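Local coordinates for protein cobalamin biosynthesis precorrin-6Y methylase (CbiE) (Archaeoglobus fulgidus, PDB 2BB3) that probably transfers a methyl group from S-adenosyl-L-methionine to a precorrin intermediate on the pathway to adenosylcobalamin, at residues 182-187 with 208-213; 47-52 with 89-94; 139-144 with 159-164. All coordinates share one frame; numbering follows the deposited sequence.

Contact 1 (182-187 with 208-213). With SAH (S-adenosyl-L-homocysteine), chain C.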
loop_
_atom_site.group_PDB
_atom_site.type_symbol
_atom_site.label_atom_id
_atom_site.label_comp_id
_atom_site.label_asym_id
_atom_site.label_seq_id
_atom_site.Cartn_x
_atom_site.Cartn_y
_atom_site.Cartn_z
ATOM N N VAL A 182 -1.552 14.638 -13.326
ATOM C CA VAL A 182 -0.246 14.046 -13.544
ATOM C C VAL A 182 -0.570 12.594 -13.901
ATOM O O VAL A 182 -1.303 11.918 -13.181
ATOM C CB VAL A 182 0.647 14.094 -12.273
ATOM C CG1 VAL A 182 1.969 13.387 -12.534
ATOM C CG2 VAL A 182 0.906 15.541 -11.859
ATOM N N LEU A 183 -0.031 12.134 -15.028
ATOM C CA LEU A 183 -0.254 10.783 -15.518
ATOM C C LEU A 183 0.998 9.957 -15.271
ATOM O O LEU A 183 2.073 10.308 -15.760
ATOM C CB LEU A 183 -0.544 10.807 -17.028
ATOM C CG LEU A 183 -1.702 11.687 -17.517
ATOM C CD1 LEU A 183 -1.870 11.599 -19.037
ATOM C CD2 LEU A 183 -2.976 11.262 -16.842
ATOM N N LEU A 184 0.866 8.874 -14.503
ATOM C CA LEU A 184 2.005 7.997 -14.262
ATOM C C LEU A 184 1.674 6.723 -15.041
ATOM O O LEU A 184 0.809 5.946 -14.663
ATOM C CB LEU A 184 2.215 7.758 -12.757
ATOM C CG LEU A 184 2.422 9.106 -12.048
ATOM C CD1 LEU A 184 1.120 9.526 -11.388
ATOM C CD2 LEU A 184 3.542 9.035 -11.026
ATOM N N GLU A 185 2.364 6.556 -16.165
ATOM C CA GLU A 185 2.141 5.453 -17.076
ATOM C C GLU A 185 3.179 4.362 -17.051
ATOM O O GLU A 185 4.392 4.623 -17.042
ATOM C CB GLU A 185 2.058 5.996 -18.510
ATOM C CG GLU A 185 1.053 7.110 -18.662
ATOM C CD GLU A 185 1.107 7.770 -20.028
ATOM O OE1 GLU A 185 2.194 8.259 -20.416
ATOM O OE2 GLU A 185 0.063 7.802 -20.715
ATOM N N ASN A 186 2.689 3.131 -17.045
ATOM C CA ASN A 186 3.555 1.963 -17.089
ATOM C C ASN A 186 4.692 2.013 -16.072
ATOM O O ASN A 186 5.848 1.769 -16.418
ATOM C CB ASN A 186 4.115 1.846 -18.510
ATOM C CG ASN A 186 3.067 2.158 -19.568
ATOM O OD1 ASN A 186 1.935 1.668 -19.502
ATOM N ND2 ASN A 186 3.437 2.974 -20.549
ATOM N N LEU A 187 4.370 2.326 -14.820
ATOM C CA LEU A 187 5.386 2.391 -13.786
ATOM C C LEU A 187 6.184 1.092 -13.760
ATOM O O LEU A 187 5.620 -0.007 -13.761
ATOM C CB LEU A 187 4.740 2.651 -12.423
ATOM C CG LEU A 187 4.094 4.034 -12.341
ATOM C CD1 LEU A 187 3.391 4.231 -10.999
ATOM C CD2 LEU A 187 5.168 5.114 -12.527
ATOM N N TYR A 208 -2.331 1.229 -18.278
ATOM C CA TYR A 208 -1.703 1.203 -16.964
ATOM C C TYR A 208 -1.390 2.650 -16.621
ATOM O O TYR A 208 -0.230 3.071 -16.640
ATOM C CB TYR A 208 -0.418 0.378 -16.999
ATOM C CG TYR A 208 -0.686 -1.044 -17.407
ATOM C CD1 TYR A 208 -0.472 -1.463 -18.720
ATOM C CD2 TYR A 208 -1.252 -1.950 -16.507
ATOM C CE1 TYR A 208 -0.830 -2.747 -19.134
ATOM C CE2 TYR A 208 -1.616 -3.239 -16.910
ATOM C CZ TYR A 208 -1.406 -3.621 -18.222
ATOM O OH TYR A 208 -1.808 -4.858 -18.653
ATOM N N THR A 209 -2.439 3.408 -16.322
ATOM C CA THR A 209 -2.281 4.827 -16.024
ATOM C C THR A 209 -2.800 5.237 -14.663
ATOM O O THR A 209 -3.960 4.993 -14.322
ATOM C CB THR A 209 -3.018 5.691 -17.087
ATOM O OG1 THR A 209 -2.486 5.388 -18.382
ATOM C CG2 THR A 209 -2.812 7.172 -16.826
ATOM N N ILE A 210 -1.944 5.848 -13.862
ATOM C CA ILE A 210 -2.431 6.322 -12.588
ATOM C C ILE A 210 -2.554 7.814 -12.796
ATOM O O ILE A 210 -1.652 8.442 -13.346
ATOM C CB ILE A 210 -1.503 5.924 -11.420
ATOM C CG1 ILE A 210 -1.735 4.434 -11.084
ATOM C CG2 ILE A 210 -1.812 6.785 -10.192
ATOM C CD1 ILE A 210 -0.826 3.878 -10.031
ATOM N N ILE A 211 -3.703 8.367 -12.417
ATOM C CA ILE A 211 -3.968 9.796 -12.617
ATOM C C ILE A 211 -3.953 10.534 -11.290
ATOM O O ILE A 211 -4.824 10.315 -10.473
ATOM C CB ILE A 211 -5.353 10.003 -13.267
ATOM C CG1 ILE A 211 -5.385 9.352 -14.657
ATOM C CG2 ILE A 211 -5.684 11.494 -13.330
ATOM C CD1 ILE A 211 -6.737 9.528 -15.404
ATOM N N PHE A 212 -2.967 11.399 -11.079
ATOM C CA PHE A 212 -2.883 12.153 -9.833
ATOM C C PHE A 212 -3.550 13.518 -9.989
ATOM O O PHE A 212 -3.172 14.296 -10.857
ATOM C CB PHE A 212 -1.417 12.346 -9.409
ATOM C CG PHE A 212 -1.255 13.137 -8.145
ATOM C CD1 PHE A 212 -1.762 12.655 -6.938
ATOM C CD2 PHE A 212 -0.608 14.371 -8.158
ATOM C CE1 PHE A 212 -1.630 13.390 -5.765
ATOM C CE2 PHE A 212 -0.470 15.121 -6.980
ATOM C CZ PHE A 212 -0.980 14.629 -5.784
ATOM N N VAL A 213 -4.546 13.795 -9.147
ATOM C CA VAL A 213 -5.264 15.069 -9.164
ATOM C C VAL A 213 -5.121 15.733 -7.782
ATOM O O VAL A 213 -5.733 15.280 -6.806
ATOM C CB VAL A 213 -6.775 14.859 -9.452
ATOM C CG1 VAL A 213 -7.416 16.183 -9.826
ATOM C CG2 VAL A 213 -6.977 13.813 -10.559
HETATM N N SAH C . -3.580 -4.889 -8.017
HETATM C CA SAH C . -2.945 -3.873 -8.756
HETATM C CB SAH C . -3.953 -3.030 -9.536
HETATM C CG SAH C . -4.920 -3.613 -10.557
HETATM S SD SAH C . -6.263 -2.617 -11.144
HETATM C C SAH C . -2.068 -3.114 -7.827
HETATM O O SAH C . -1.359 -2.411 -8.427
HETATM O OXT SAH C . -2.151 -3.223 -6.634
HETATM C "C5'" SAH C . -5.283 -2.235 -12.567
HETATM C "C4'" SAH C . -4.873 -0.779 -12.688
HETATM O "O4'" SAH C . -3.784 -0.437 -11.925
HETATM C "C3'" SAH C . -4.634 -0.258 -14.072
HETATM O "O3'" SAH C . -5.768 0.062 -14.759
HETATM C "C2'" SAH C . -3.790 0.926 -13.767
HETATM O "O2'" SAH C . -4.530 2.049 -13.555
HETATM C "C1'" SAH C . -3.089 0.569 -12.507
HETATM N N9 SAH C . -1.766 0.061 -12.784
HETATM C C8 SAH C . -1.398 -1.176 -12.643
HETATM N N7 SAH C . -0.149 -1.332 -12.907
HETATM C C5 SAH C . 0.318 -0.186 -13.223
HETATM C C6 SAH C . 1.565 0.211 -13.577
HETATM N N6 SAH C . 2.562 -0.590 -13.683
HETATM N N1 SAH C . 1.760 1.488 -13.834
HETATM C C2 SAH C . 0.746 2.355 -13.755
HETATM N N3 SAH C . -0.450 1.945 -13.401
HETATM C C4 SAH C . -0.678 0.698 -13.149
#
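An antiparallel strand pair in the mixed sheet ends at the adenine of bound S-adenosyl-L-homocysteine, and Leu184 and Ile210 lie at its middle. Their backbones form an antiparallel hydrogen-bonded pair, with Leu184 N to Ile210 O at 2.8 Å and Ile210 N to Leu184 O at 2.9 Å. Val182 and Phe212 make the next hydrogen-bonded pair, with Val182 CG2 at the edge of the Phe212 ring. Past the end of the strand, Asn186 N bonds Tyr208 O at 2.9 Å. The next residue, Leu187, holds the base in the cofactor pocket: its N donates to adenine N1 (2.9 Å) and its O accepts from N6 (3.1 Å), a backbone reading of that edge. Ile210 turns CG1 to the side of its own N (chi1 -77°), bringing it 3.6 Å from adenine N3, while CG2 packs on Leu184 CD1. An alanine in place of Ile210 lacks CG1, CG2 and CD1, and would probably leave a gap beside adenine N3 and Leu184 CD1 less firmly packed. On the opposite sheet face Leu183 CD2 rests on Ile211 CG1 at 3.8 Å, and Glu185 lies alongside Thr209, its carboxylate salt-bridged to Arg193 and Arg195.

Contact 2 (47-52 with 89-94)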
loop_
_atom_site.group_PDB
_atom_site.type_symbol
_atom_site.label_atom_id
_atom_site.label_comp_id
_atom_site.label_asym_id
_atom_site.label_seq_id
_atom_site.Cartn_x
_atom_site.Cartn_y
_atom_site.Cartn_z
ATOM N N ALA A 47 2.620 -24.131 -3.293
ATOM C CA ALA A 47 1.409 -24.324 -4.083
ATOM C C ALA A 47 1.504 -25.504 -5.052
ATOM O O ALA A 47 2.584 -25.816 -5.542
ATOM C CB ALA A 47 1.076 -23.037 -4.857
ATOM N N GLU A 48 0.368 -26.165 -5.295
ATOM C CA GLU A 48 0.296 -27.288 -6.230
ATOM C C GLU A 48 -0.150 -26.763 -7.590
ATOM O O GLU A 48 0.278 -27.266 -8.628
ATOM C CB GLU A 48 -0.687 -28.352 -5.742
ATOM C CG GLU A 48 -0.143 -29.237 -4.625
ATOM C CD GLU A 48 -1.217 -30.120 -3.997
ATOM O OE1 GLU A 48 -1.834 -30.947 -4.713
ATOM O OE2 GLU A 48 -1.447 -29.979 -2.776
ATOM N N VAL A 49 -1.032 -25.765 -7.577
ATOM C CA VAL A 49 -1.494 -25.135 -8.806
ATOM C C VAL A 49 -1.480 -23.617 -8.599
ATOM O O VAL A 49 -1.860 -23.121 -7.537
ATOM C CB VAL A 49 -2.924 -25.647 -9.234
ATOM C CG1 VAL A 49 -3.954 -25.414 -8.123
ATOM C CG2 VAL A 49 -3.358 -24.975 -10.532
ATOM N N ILE A 50 -1.034 -22.879 -9.609
ATOM C CA ILE A 50 -0.964 -21.429 -9.511
ATOM C C ILE A 50 -1.809 -20.748 -10.586
ATOM O O ILE A 50 -1.588 -20.946 -11.784
ATOM C CB ILE A 50 0.509 -20.951 -9.664
ATOM C CG1 ILE A 50 1.379 -21.617 -8.595
ATOM C CG2 ILE A 50 0.595 -19.437 -9.539
ATOM C CD1 ILE A 50 2.858 -21.305 -8.726
ATOM N N TYR A 51 -2.791 -19.961 -10.170
ATOM C CA TYR A 51 -3.595 -19.236 -11.141
ATOM C C TYR A 51 -3.202 -17.766 -11.138
ATOM O O TYR A 51 -2.740 -17.243 -10.125
ATOM C CB TYR A 51 -5.089 -19.339 -10.828
ATOM C CG TYR A 51 -5.658 -20.712 -11.059
ATOM C CD1 TYR A 51 -5.664 -21.659 -10.046
ATOM C CD2 TYR A 51 -6.194 -21.065 -12.297
ATOM C CE1 TYR A 51 -6.191 -22.916 -10.249
ATOM C CE2 TYR A 51 -6.723 -22.329 -12.515
ATOM C CZ TYR A 51 -6.716 -23.244 -11.483
ATOM O OH TYR A 51 -7.216 -24.503 -11.675
ATOM N N GLY A 52 -3.401 -17.111 -12.274
ATOM C CA GLY A 52 -3.092 -15.702 -12.392
ATOM C C GLY A 52 -3.033 -15.257 -13.841
ATOM O O GLY A 52 -2.865 -16.073 -14.744
ATOM N N ARG A 89 -6.712 -29.592 -3.646
ATOM C CA ARG A 89 -5.293 -29.263 -3.781
ATOM C C ARG A 89 -4.922 -27.876 -3.249
ATOM O O ARG A 89 -5.789 -27.043 -3.004
ATOM C CB ARG A 89 -4.898 -29.383 -5.263
ATOM C CG ARG A 89 -5.250 -30.745 -5.844
ATOM C CD ARG A 89 -5.365 -30.759 -7.359
ATOM N NE ARG A 89 -4.081 -30.976 -8.015
ATOM C CZ ARG A 89 -3.294 -30.005 -8.464
ATOM N NH1 ARG A 89 -3.664 -28.737 -8.330
ATOM N NH2 ARG A 89 -2.138 -30.304 -9.050
ATOM N N GLU A 90 -3.623 -27.655 -3.052
ATOM C CA GLU A 90 -3.119 -26.372 -2.573
ATOM C C GLU A 90 -3.068 -25.397 -3.740
ATOM O O GLU A 90 -2.279 -25.549 -4.676
ATOM C CB GLU A 90 -1.737 -26.545 -1.948
ATOM C CG GLU A 90 -1.803 -27.264 -0.616
ATOM C CD GLU A 90 -0.512 -27.962 -0.244
ATOM O OE1 GLU A 90 -0.529 -28.732 0.743
ATOM O OE2 GLU A 90 0.517 -27.749 -0.925
ATOM N N VAL A 91 -3.931 -24.394 -3.671
ATOM C CA VAL A 91 -4.042 -23.405 -4.714
ATOM C C VAL A 91 -3.542 -22.039 -4.285
ATOM O O VAL A 91 -3.669 -21.642 -3.125
ATOM C CB VAL A 91 -5.517 -23.269 -5.163
ATOM C CG1 VAL A 91 -5.632 -22.215 -6.255
ATOM C CG2 VAL A 91 -6.041 -24.617 -5.633
ATOM N N ALA A 92 -2.950 -21.336 -5.240
ATOM C CA ALA A 92 -2.456 -19.990 -5.021
ATOM C C ALA A 92 -2.928 -19.186 -6.223
ATOM O O ALA A 92 -2.891 -19.665 -7.358
ATOM C CB ALA A 92 -0.951 -19.976 -4.942
ATOM N N VAL A 93 -3.409 -17.982 -5.966
ATOM C CA VAL A 93 -3.849 -17.111 -7.025
ATOM C C VAL A 93 -2.945 -15.913 -6.867
ATOM O O VAL A 93 -2.805 -15.375 -5.767
ATOM C CB VAL A 93 -5.315 -16.668 -6.847
ATOM C CG1 VAL A 93 -5.731 -15.754 -7.995
ATOM C CG2 VAL A 93 -6.233 -17.885 -6.791
ATOM N N ILE A 94 -2.313 -15.513 -7.962
ATOM C CA ILE A 94 -1.426 -14.376 -7.947
ATOM C C ILE A 94 -2.139 -13.223 -8.621
ATOM O O ILE A 94 -2.672 -13.367 -9.714
ATOM C CB ILE A 94 -0.130 -14.665 -8.710
ATOM C CG1 ILE A 94 0.577 -15.870 -8.087
ATOM C CG2 ILE A 94 0.780 -13.440 -8.657
ATOM C CD1 ILE A 94 1.930 -16.182 -8.745
#
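Val49 places CG1 between its backbone N and carbonyl carbon (chi1 57°), which sets that methyl 3.3 Å from Val91 CG2, tighter than ordinary van der Waals contact. Arg89 folds back at its third torsion (chi3 86°) and brings NH1 within 3.3 Å of Val49 CB, so the valine meets the guanidinium at its edge. Glu48 CB lies over one face of the same group, and Glu48 OE1 stands above it too, well out of its plane; the salt bridge to Arg89 NE is long, a matter of charge alone, with no N-H aimed at the oxygen. The firmer partner of Arg89 NH1 is Glu85 of helix 76-88. The other oxygen, Glu48 OE2, takes the N-H of Glu90 at 3.2 Å from above the carboxylate plane. The Glu90 carboxylate also lies close, its plane strongly turned against that of Glu48, and the proximity of like charges might raise the proton affinity of either acid. Glu90 O is gripped twice, by Glu48 N at 2.8 Å and by Val49 N at 3.2 Å. From here two neighbouring strands of the N-terminal parallel sheet run on together, Ala92 N bonding Val49 O, Tyr51 N reaching Ala92 O at 2.8 Å and Ile94 N taking Tyr51 O. Helix 76-88 packs on the face bearing Val49, Tyr51, Val91 and Val93; there Val91 CG1 touches the edge of the Tyr51 ring at CD1 (3.8 Å), and Tyr51 OH is hydrogen-bonded to Glu85, which thus serves both the tyrosine and the arginine. On the other face Ala47 CB meets Ala92 CB at 3.7 Å, and Ile50 CG2 packs on Ile94 CD1, with helix 54-59 against both isoleucines.

Contact 3 (139-144 with 159-164)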
loop_
_atom_site.group_PDB
_atom_site.type_symbol
_atom_site.label_atom_id
_atom_site.label_comp_id
_atom_site.label_asym_id
_atom_site.label_seq_id
_atom_site.Cartn_x
_atom_site.Cartn_y
_atom_site.Cartn_z
ATOM N N GLU A 139 -3.005 11.286 2.446
ATOM C CA GLU A 139 -3.294 12.577 1.828
ATOM C C GLU A 139 -4.122 12.417 0.574
ATOM O O GLU A 139 -4.461 13.408 -0.060
ATOM C CB GLU A 139 -1.981 13.288 1.468
ATOM C CG GLU A 139 -1.346 14.031 2.613
ATOM C CD GLU A 139 0.151 14.279 2.413
ATOM O OE1 GLU A 139 0.667 14.151 1.270
ATOM O OE2 GLU A 139 0.814 14.606 3.423
ATOM N N VAL A 140 -4.449 11.181 0.213
ATOM C CA VAL A 140 -5.202 10.956 -1.005
ATOM C C VAL A 140 -6.380 10.001 -0.828
ATOM O O VAL A 140 -6.604 9.465 0.245
ATOM C CB VAL A 140 -4.249 10.352 -2.130
ATOM C CG1 VAL A 140 -2.900 11.004 -2.059
ATOM C CG2 VAL A 140 -4.106 8.844 -1.978
ATOM N N ALA A 141 -7.152 9.857 -1.904
ATOM C CA ALA A 141 -8.274 8.938 -1.966
ATOM C C ALA A 141 -7.978 8.142 -3.235
ATOM O O ALA A 141 -7.859 8.705 -4.328
ATOM C CB ALA A 141 -9.599 9.673 -2.093
ATOM N N VAL A 142 -7.816 6.838 -3.080
ATOM C CA VAL A 142 -7.553 5.965 -4.207
ATOM C C VAL A 142 -8.896 5.660 -4.852
ATOM O O VAL A 142 -9.824 5.235 -4.167
ATOM C CB VAL A 142 -6.875 4.641 -3.731
ATOM C CG1 VAL A 142 -6.837 3.622 -4.867
ATOM C CG2 VAL A 142 -5.458 4.931 -3.226
ATOM N N VAL A 143 -8.994 5.879 -6.164
ATOM C CA VAL A 143 -10.226 5.640 -6.912
ATOM C C VAL A 143 -10.023 4.561 -7.974
ATOM O O VAL A 143 -9.041 4.576 -8.701
ATOM C CB VAL A 143 -10.696 6.936 -7.593
ATOM C CG1 VAL A 143 -11.896 6.658 -8.495
ATOM C CG2 VAL A 143 -11.040 7.987 -6.527
ATOM N N ASP A 144 -10.962 3.625 -8.057
ATOM C CA ASP A 144 -10.855 2.555 -9.038
ATOM C C ASP A 144 -11.562 2.999 -10.314
ATOM O O ASP A 144 -12.775 2.863 -10.438
ATOM C CB ASP A 144 -11.462 1.256 -8.498
ATOM C CG ASP A 144 -11.255 0.085 -9.443
ATOM O OD1 ASP A 144 -10.788 0.326 -10.571
ATOM O OD2 ASP A 144 -11.564 -1.064 -9.070
ATOM N N LYS A 159 -12.382 17.824 -2.122
ATOM C CA LYS A 159 -12.509 18.858 -1.118
ATOM C C LYS A 159 -11.567 18.547 0.037
ATOM O O LYS A 159 -11.057 19.463 0.680
ATOM C CB LYS A 159 -13.952 18.948 -0.619
ATOM C CG LYS A 159 -14.885 19.735 -1.539
ATOM C CD LYS A 159 -16.362 19.492 -1.199
ATOM C CE LYS A 159 -16.698 19.885 0.239
ATOM N NZ LYS A 159 -18.076 19.467 0.619
ATOM N N TYR A 160 -11.304 17.266 0.286
ATOM C CA TYR A 160 -10.419 16.909 1.392
ATOM C C TYR A 160 -9.220 16.037 1.034
ATOM O O TYR A 160 -8.395 15.743 1.900
ATOM C CB TYR A 160 -11.225 16.203 2.491
ATOM C CG TYR A 160 -12.690 16.558 2.490
ATOM C CD1 TYR A 160 -13.586 15.889 1.655
ATOM C CD2 TYR A 160 -13.182 17.577 3.308
ATOM C CE1 TYR A 160 -14.938 16.229 1.633
ATOM C CE2 TYR A 160 -14.529 17.922 3.298
ATOM C CZ TYR A 160 -15.399 17.248 2.460
ATOM O OH TYR A 160 -16.729 17.599 2.432
ATOM N N ARG A 161 -9.103 15.646 -0.231
ATOM C CA ARG A 161 -8.020 14.763 -0.638
ATOM C C ARG A 161 -7.612 14.919 -2.080
ATOM O O ARG A 161 -8.406 15.347 -2.919
ATOM C CB ARG A 161 -8.451 13.288 -0.483
ATOM C CG ARG A 161 -8.730 12.831 0.925
ATOM C CD ARG A 161 -7.446 12.826 1.685
ATOM N NE ARG A 161 -7.632 12.525 3.096
ATOM C CZ ARG A 161 -7.441 11.330 3.631
ATOM N NH1 ARG A 161 -7.062 10.307 2.862
ATOM N NH2 ARG A 161 -7.598 11.180 4.941
ATOM N N HIS A 162 -6.368 14.566 -2.369
ATOM C CA HIS A 162 -5.922 14.542 -3.747
ATOM C C HIS A 162 -6.563 13.238 -4.208
ATOM O O HIS A 162 -6.929 12.405 -3.387
ATOM C CB HIS A 162 -4.407 14.320 -3.868
ATOM C CG HIS A 162 -3.577 15.311 -3.126
ATOM N ND1 HIS A 162 -3.692 16.667 -3.311
ATOM C CD2 HIS A 162 -2.538 15.133 -2.264
ATOM C CE1 HIS A 162 -2.761 17.289 -2.606
ATOM N NE2 HIS A 162 -2.051 16.373 -1.966
ATOM N N LEU A 163 -6.692 13.053 -5.508
ATOM C CA LEU A 163 -7.222 11.802 -6.012
ATOM C C LEU A 163 -6.085 11.055 -6.693
ATOM O O LEU A 163 -5.239 11.652 -7.355
ATOM C CB LEU A 163 -8.348 12.036 -7.025
ATOM C CG LEU A 163 -9.674 12.586 -6.489
ATOM C CD1 LEU A 163 -10.700 12.591 -7.624
ATOM C CD2 LEU A 163 -10.178 11.727 -5.328
ATOM N N LEU A 164 -6.060 9.744 -6.491
ATOM C CA LEU A 164 -5.083 8.884 -7.139
ATOM C C LEU A 164 -6.026 7.894 -7.833
ATOM O O LEU A 164 -6.590 7.003 -7.200
ATOM C CB LEU A 164 -4.188 8.185 -6.109
ATOM C CG LEU A 164 -2.802 7.808 -6.655
ATOM C CD1 LEU A 164 -2.053 9.073 -7.058
ATOM C CD2 LEU A 164 -2.004 7.039 -5.619
HETATM O O HOH W 1 0.450 16.233 -0.265
#
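Leu163 CD2 touches two side chains of the neighbouring strand, 3.9 Å from Ala141 CB and 4.0 Å from Val143 CG2. On the other sheet face Val140 CG2 touches Leu164 CB, and Leu164 packs on helix 125-133. The backbones between these layers are joined in parallel register: Ala141 N donates to His162 O, Leu164 N to Ala141 O, and Val143 N to Leu164 O at 2.8 Å. Toward the start of the strands His162 N takes Glu139 O in a nearly straight bond (170°), and the imidazole presents its edge to Val140 CG1. Its ND1 is hydrogen-bonded to Arg215 N, and a water joins His162 NE2 (3.0 Å) to Glu139 OE1 (2.6 Å), the acid that also salt-bridges Arg109 of the second subunit. Bent at its second torsion (chi2 -68°), Arg161 lays its chain along the Glu139-Val140 backbone and gives NH1 to Val140 O at 2.8 Å, in the guanidinium plane but with the donor above the carbonyl plane. Arg161 NH2 reaches Val142 O of the second subunit, whose Arg161 returns the bond. Strand, short helices and parallel strand form a beta-alpha-beta crossover, here at the edge of the mixed sheet, at the subunit interface.

From the N terminus, contact 2 comes first: it closes a loop running through helix 54-59, strand 68-70 and helix 76-88, and so pairs two strands of the parallel sheet. Contact 3 then closes a shorter excursion through helices 152-155 and 157-160, and contact 1 closes the last, around strand 193-198. The three loops follow one another in series, neither nesting nor crossing. Contacts 1 and 3 belong to one mixed sheet, where strand 209-213 lies next to 162-167; Val213 O is probably bonded to Leu163 N (2.8 Å), and Phe212 packs on His162 and Leu164. Contact 2 lies in the other, parallel sheet, its centre about 31 Å from that of contact 1.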